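Local coordinates for protein 3-oxo-glucose-6-phosphate:glutamate aminotransferase (Bacillus subtilis subsp. subtilis, PDB 4K2M) that catalyses the reversible pyridoxal phosphate-dependent transfer of an amino group from glutamate to 3-dehydro-glucose 6-phosphate, giving kanosamine 6-phosphate in the biosynthesis of the antibiotic kanosamine, at residues A[98-103]-A[296-301]. Sequence-based numbering, arbitrary orientation. Where two conformers were deposited one is given.
With O1G (3-deoxy-3-[(E)-({3-hydroxy-2-methyl-5-[(phosphonooxy)methyl]pyridin-4-yl}methylidene)amino]-6-O-phosphono-alpha-D-gluco pyranose), chain I.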
ATOM      1  N   LYS A  98     -13.693  -9.084   0.289  1.00 15.89           N
ATOM      2  CA  LYS A  98     -13.131  -8.121   1.248  1.00 17.36           C
ATOM      3  C   LYS A  98     -11.619  -8.149   1.179  1.00 13.41           C
ATOM      4  O   LYS A  98     -10.995  -9.085   1.681  1.00 17.40           O
ATOM      5  CB  LYS A  98     -13.596  -8.444   2.670  1.00 22.26           C
ATOM      6  CG  LYS A  98     -15.098  -8.341   2.840  1.00 23.41           C
ATOM      7  CD  LYS A  98     -15.516  -8.713   4.241  1.00 24.02           C
ATOM      8  CE  LYS A  98     -17.033  -8.713   4.362  1.00 39.53           C
ATOM      9  NZ  LYS A  98     -17.485  -8.109   5.644  1.00 42.53           N
ATOM     10  N   PHE A  99     -11.031  -7.121   0.572  1.00 13.76           N
ATOM     11  CA  PHE A  99      -9.601  -7.154   0.275  1.00 16.46           C
ATOM     12  C   PHE A  99      -8.858  -6.020   0.940  1.00 18.39           C
ATOM     13  O   PHE A  99      -7.673  -6.130   1.210  1.00 18.38           O
ATOM     14  CB  PHE A  99      -9.388  -7.085  -1.236  1.00 15.28           C
ATOM     15  CG  PHE A  99     -10.163  -8.127  -1.985  1.00 12.56           C
ATOM     16  CD1 PHE A  99     -10.203  -9.432  -1.511  1.00 18.58           C
ATOM     17  CD2 PHE A  99     -10.890  -7.793  -3.119  1.00 16.00           C
ATOM     18  CE1 PHE A  99     -10.936 -10.414  -2.173  1.00 16.46           C
ATOM     19  CE2 PHE A  99     -11.620  -8.768  -3.810  1.00 14.30           C
ATOM     20  CZ  PHE A  99     -11.648 -10.084  -3.334  1.00 13.90           C
ATOM     21  N   THR A 100      -9.573  -4.934   1.190  1.00 15.03           N
ATOM     22  CA  THR A 100      -8.999  -3.770   1.855  1.00 15.89           C
ATOM     23  C   THR A 100      -9.457  -3.811   3.304  1.00 16.69           C
ATOM     24  O   THR A 100      -8.742  -4.317   4.180  1.00 18.00           O
ATOM     25  CB  THR A 100      -9.347  -2.456   1.112  1.00 19.63           C
ATOM     26  OG1 THR A 100     -10.766  -2.368   0.926  1.00 19.92           O
ATOM     27  CG2 THR A 100      -8.651  -2.416  -0.255  1.00 13.50           C
ATOM     28  N   SER A 101     -10.638  -3.286   3.590  0.55 18.93           N
ATOM     29  CA  SER A 101     -11.182  -3.472   4.928  0.55 18.10           C
ATOM     30  C   SER A 101     -11.674  -4.915   5.052  0.55 21.89           C
ATOM     31  O   SER A 101     -12.064  -5.539   4.058  0.55 22.71           O
ATOM     32  CB  SER A 101     -12.332  -2.504   5.188  0.55 22.75           C
ATOM     33  OG  SER A 101     -13.316  -2.637   4.189  0.55 20.06           O
ATOM     34  N   GLY A 102     -11.641  -5.452   6.267  1.00 22.05           N
ATOM     35  CA  GLY A 102     -12.107  -6.807   6.509  1.00 19.41           C
ATOM     36  C   GLY A 102     -11.721  -7.385   7.847  1.00 20.61           C
ATOM     37  O   GLY A 102     -10.935  -6.796   8.590  1.00 21.37           O
ATOM     38  N   PRO A 103     -12.260  -8.568   8.161  1.00 18.58           N
ATOM     39  CA  PRO A 103     -12.106  -9.179   9.489  1.00 22.10           C
ATOM     40  C   PRO A 103     -10.711  -9.701   9.808  1.00 22.67           C
ATOM     41  O   PRO A 103     -10.378  -9.785  10.991  1.00 25.77           O
ATOM     42  CB  PRO A 103     -13.101 -10.349   9.453  1.00 23.93           C
ATOM     43  CG  PRO A 103     -13.214 -10.685   7.979  1.00 24.13           C
ATOM     44  CD  PRO A 103     -13.147  -9.357   7.286  1.00 21.97           C
ATOM     45  N   LYS A 296      -3.881   1.908   5.758  1.00 14.23           N
ATOM     46  CA  LYS A 296      -4.097   0.669   6.500  1.00 12.28           C
ATOM     47  C   LYS A 296      -3.559  -0.520   5.709  1.00 15.31           C
ATOM     48  O   LYS A 296      -3.488  -0.483   4.481  1.00 15.12           O
ATOM     49  CB  LYS A 296      -5.587   0.446   6.780  1.00 15.28           C
ATOM     50  CG  LYS A 296      -6.206   1.466   7.723  1.00 19.92           C
ATOM     51  CD  LYS A 296      -7.729   1.349   7.742  1.00 27.25           C
ATOM     52  CE  LYS A 296      -8.176  -0.004   8.287  1.00 31.36           C
ATOM     53  NZ  LYS A 296      -7.567  -0.273   9.628  1.00 40.55           N
ATOM     54  N   MET A 297      -3.197  -1.591   6.403  1.00 14.87           N
ATOM     55  CA  MET A 297      -2.868  -2.845   5.716  1.00 11.27           C
ATOM     56  C   MET A 297      -4.126  -3.382   5.035  1.00 16.10           C
ATOM     57  O   MET A 297      -5.240  -3.139   5.510  1.00 16.81           O
ATOM     58  CB  MET A 297      -2.351  -3.862   6.739  1.00 13.97           C
ATOM     59  CG  MET A 297      -1.984  -5.213   6.169  1.00 12.78           C
ATOM     60  SD  MET A 297      -1.252  -6.159   7.526  1.00 15.94           S
ATOM     61  CE  MET A 297      -0.598  -7.572   6.655  1.00 14.30           C
ATOM     62  N   ASP A 298      -3.958  -4.090   3.918  1.00 13.53           N
ATOM     63  CA  ASP A 298      -5.079  -4.739   3.250  1.00 13.88           C
ATOM     64  C   ASP A 298      -5.485  -6.027   3.965  1.00 13.91           C
ATOM     65  O   ASP A 298      -4.626  -6.787   4.422  1.00 16.29           O
ATOM     66  CB  ASP A 298      -4.691  -5.087   1.812  1.00 13.18           C
ATOM     67  CG  ASP A 298      -4.638  -3.864   0.913  1.00 17.54           C
ATOM     68  OD1 ASP A 298      -5.301  -2.867   1.257  1.00 25.22           O
ATOM     69  OD2 ASP A 298      -3.928  -3.913  -0.115  1.00 30.67           O
ATOM     70  N   ASN A 299      -6.793  -6.268   4.037  1.00 12.42           N
ATOM     71  CA  ASN A 299      -7.351  -7.500   4.594  1.00 15.16           C
ATOM     72  C   ASN A 299      -6.758  -8.737   3.933  1.00 15.06           C
ATOM     73  O   ASN A 299      -6.476  -9.742   4.598  1.00 13.66           O
ATOM     74  CB  ASN A 299      -8.881  -7.486   4.423  1.00 18.22           C
ATOM     75  CG  ASN A 299      -9.568  -8.657   5.114  1.00 19.18           C
ATOM     76  OD1 ASN A 299      -9.498  -8.794   6.339  1.00 18.00           O
ATOM     77  ND2 ASN A 299     -10.274  -9.477   4.340  1.00 19.05           N
ATOM     78  N   LEU A 300      -6.574  -8.681   2.616  1.00 13.80           N
ATOM     79  CA  LEU A 300      -6.008  -9.828   1.903  1.00 15.64           C
ATOM     80  C   LEU A 300      -4.617 -10.142   2.445  1.00 15.52           C
ATOM     81  O   LEU A 300      -4.287 -11.306   2.698  1.00 14.53           O
ATOM     82  CB  LEU A 300      -5.966  -9.583   0.389  1.00 16.52           C
ATOM     83  CG  LEU A 300      -5.452 -10.782  -0.423  1.00 17.41           C
ATOM     84  CD1 LEU A 300      -6.536 -11.307  -1.338  1.00 23.81           C
ATOM     85  CD2 LEU A 300      -4.218 -10.417  -1.248  1.00 26.77           C
ATOM     86  N   GLN A 301      -3.812  -9.106   2.668  1.00 16.80           N
ATOM     87  CA  GLN A 301      -2.459  -9.325   3.177  1.00 14.88           C
ATOM     88  C   GLN A 301      -2.458  -9.791   4.626  1.00 11.18           C
ATOM     89  O   GLN A 301      -1.577 -10.552   5.034  1.00 14.42           O
ATOM     90  CB  GLN A 301      -1.590  -8.061   3.048  1.00 14.86           C
ATOM     91  CG  GLN A 301      -1.267  -7.650   1.614  1.00 19.59           C
ATOM     92  CD  GLN A 301      -0.569  -8.741   0.795  1.00 21.66           C
ATOM     93  OE1 GLN A 301       0.103  -9.624   1.335  1.00 17.04           O
ATOM     94  NE2 GLN A 301      -0.739  -8.680  -0.524  1.00 23.22           N
TER
HETATM   95  P   O1G I 501      -8.063   5.096  -3.221  1.00 17.62           P
HETATM   96  C3A O1G I 501     -12.504   8.414  -4.932  1.00 22.87           C
HETATM   97  O3  O1G I 501     -13.761   7.904  -4.949  1.00 28.07           O
HETATM   98  C1  O1G I 501     -15.314   4.598  -0.748  1.00 28.66           C
HETATM   99  N1' O1G I 501     -10.929  10.068  -5.526  1.00 17.71           N
HETATM  100  C2  O1G I 501     -14.763   5.603  -1.763  1.00 30.17           C
HETATM  101  O2  O1G I 501     -15.862   5.866  -2.702  1.00 25.15           O
HETATM  102  C9A O1G I 501     -12.192   9.610  -5.572  1.00 20.65           C
HETATM  103  C2A O1G I 501     -13.241  10.413  -6.329  1.00 20.42           C
HETATM  104  C3  O1G I 501     -13.541   5.067  -2.519  1.00 25.80           C
HETATM  105  N3' O1G I 501     -13.032   6.259  -3.212  1.00 22.00           N
HETATM  106  O1  O1G I 501     -15.875   3.474  -1.431  1.00 38.14           O
HETATM  107  C4  O1G I 501     -12.507   4.423  -1.566  1.00 24.34           C
HETATM  108  O4  O1G I 501     -11.733   3.645  -2.504  1.00 21.18           O
HETATM  109  C4A O1G I 501     -11.514   7.703  -4.258  1.00 17.57           C
HETATM  110  C4B O1G I 501     -11.813   6.442  -3.557  1.00 21.71           C
HETATM  111  C5  O1G I 501     -13.238   3.433  -0.661  1.00 20.26           C
HETATM  112  O5  O1G I 501     -14.264   4.090   0.101  1.00 26.17           O
HETATM  113  C5A O1G I 501     -10.221   8.198  -4.233  1.00 19.70           C
HETATM  114  C5T O1G I 501      -9.014   7.556  -3.538  1.00 20.83           C
HETATM  115  C6  O1G I 501     -12.374   2.826   0.408  1.00 24.56           C
HETATM  116  C6A O1G I 501      -9.949   9.392  -4.882  1.00 19.46           C
HETATM  117  OP1 O1G I 501      -6.943   5.728  -2.429  1.00 13.22           O
HETATM  118  OP2 O1G I 501      -7.554   4.117  -4.236  1.00 18.30           O
HETATM  119  OP3 O1G I 501      -9.139   4.521  -2.274  1.00 19.31           O
HETATM  120  OP4 O1G I 501      -8.776   6.251  -4.139  1.00 18.90           O
HETATM  121  O6  O1G I 501     -12.946   1.854   1.205  1.00 25.81           O
HETATM  122  P'  O1G I 501     -12.023   0.676   1.800  1.00 25.78           P
HETATM  123  OP6 O1G I 501     -11.314   0.059   0.605  1.00 24.45           O
HETATM  124  OP7 O1G I 501     -11.094   1.323   2.808  1.00 25.71           O
HETATM  125  OP8 O1G I 501     -13.051  -0.261   2.426  1.00 24.34           O
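Three successive carbonyls of the substrate-binding loop 98-103 face the first turn of helix 299-308, and two of them take its leading backbone N-H groups. Asn299 N reaches Thr100 O at 2.8 Å, on a lone pair in the carbonyl plane, while Leu300 N gives a nearly straight bond (170°) to Phe99 O from above that carbonyl's plane. The third carbonyl goes to a side chain. With CG anti to the backbone N (chi1 -173°), Asn299 swings its amide into the curl of the loop, where ND2 donates to Lys98 O over 2.8 Å. The other end, OD1, sits 3.0 Å from Gly102 C, and the amide carbon CG lies 3.4 Å from Gly102 CA, so the loop backbone passes directly against the amide. OD1 also accepts weak hydrogen bonds from Tyr104 N and Leu105 N at the start of helix 103-116.

Phe99 and Leu300, both buried, run side by side, closest at 4.1 Å between Phe99 CD1 and Leu300 CD1. Asp298 OD1 lies beside Thr100 CG2 but is paired with Lys256 of the second subunit in a salt bridge, and Gly255 of that subunit packs on Phe99 and Asp298. The solvent side is at Lys98 and Pro103.

Thr100 OG1 donates to OP6 of O1G at 2.5 Å and Ser101 OG to OP8 at 3.0 Å, both on the sugar phosphate. Ser244, Gln227 and Tyr381 of the second subunit also bond this external aldimine, making the active site a shared one. The three hydrogen bonds from Asn299 and Leu300 probably help place the two phosphate-binding hydroxyls.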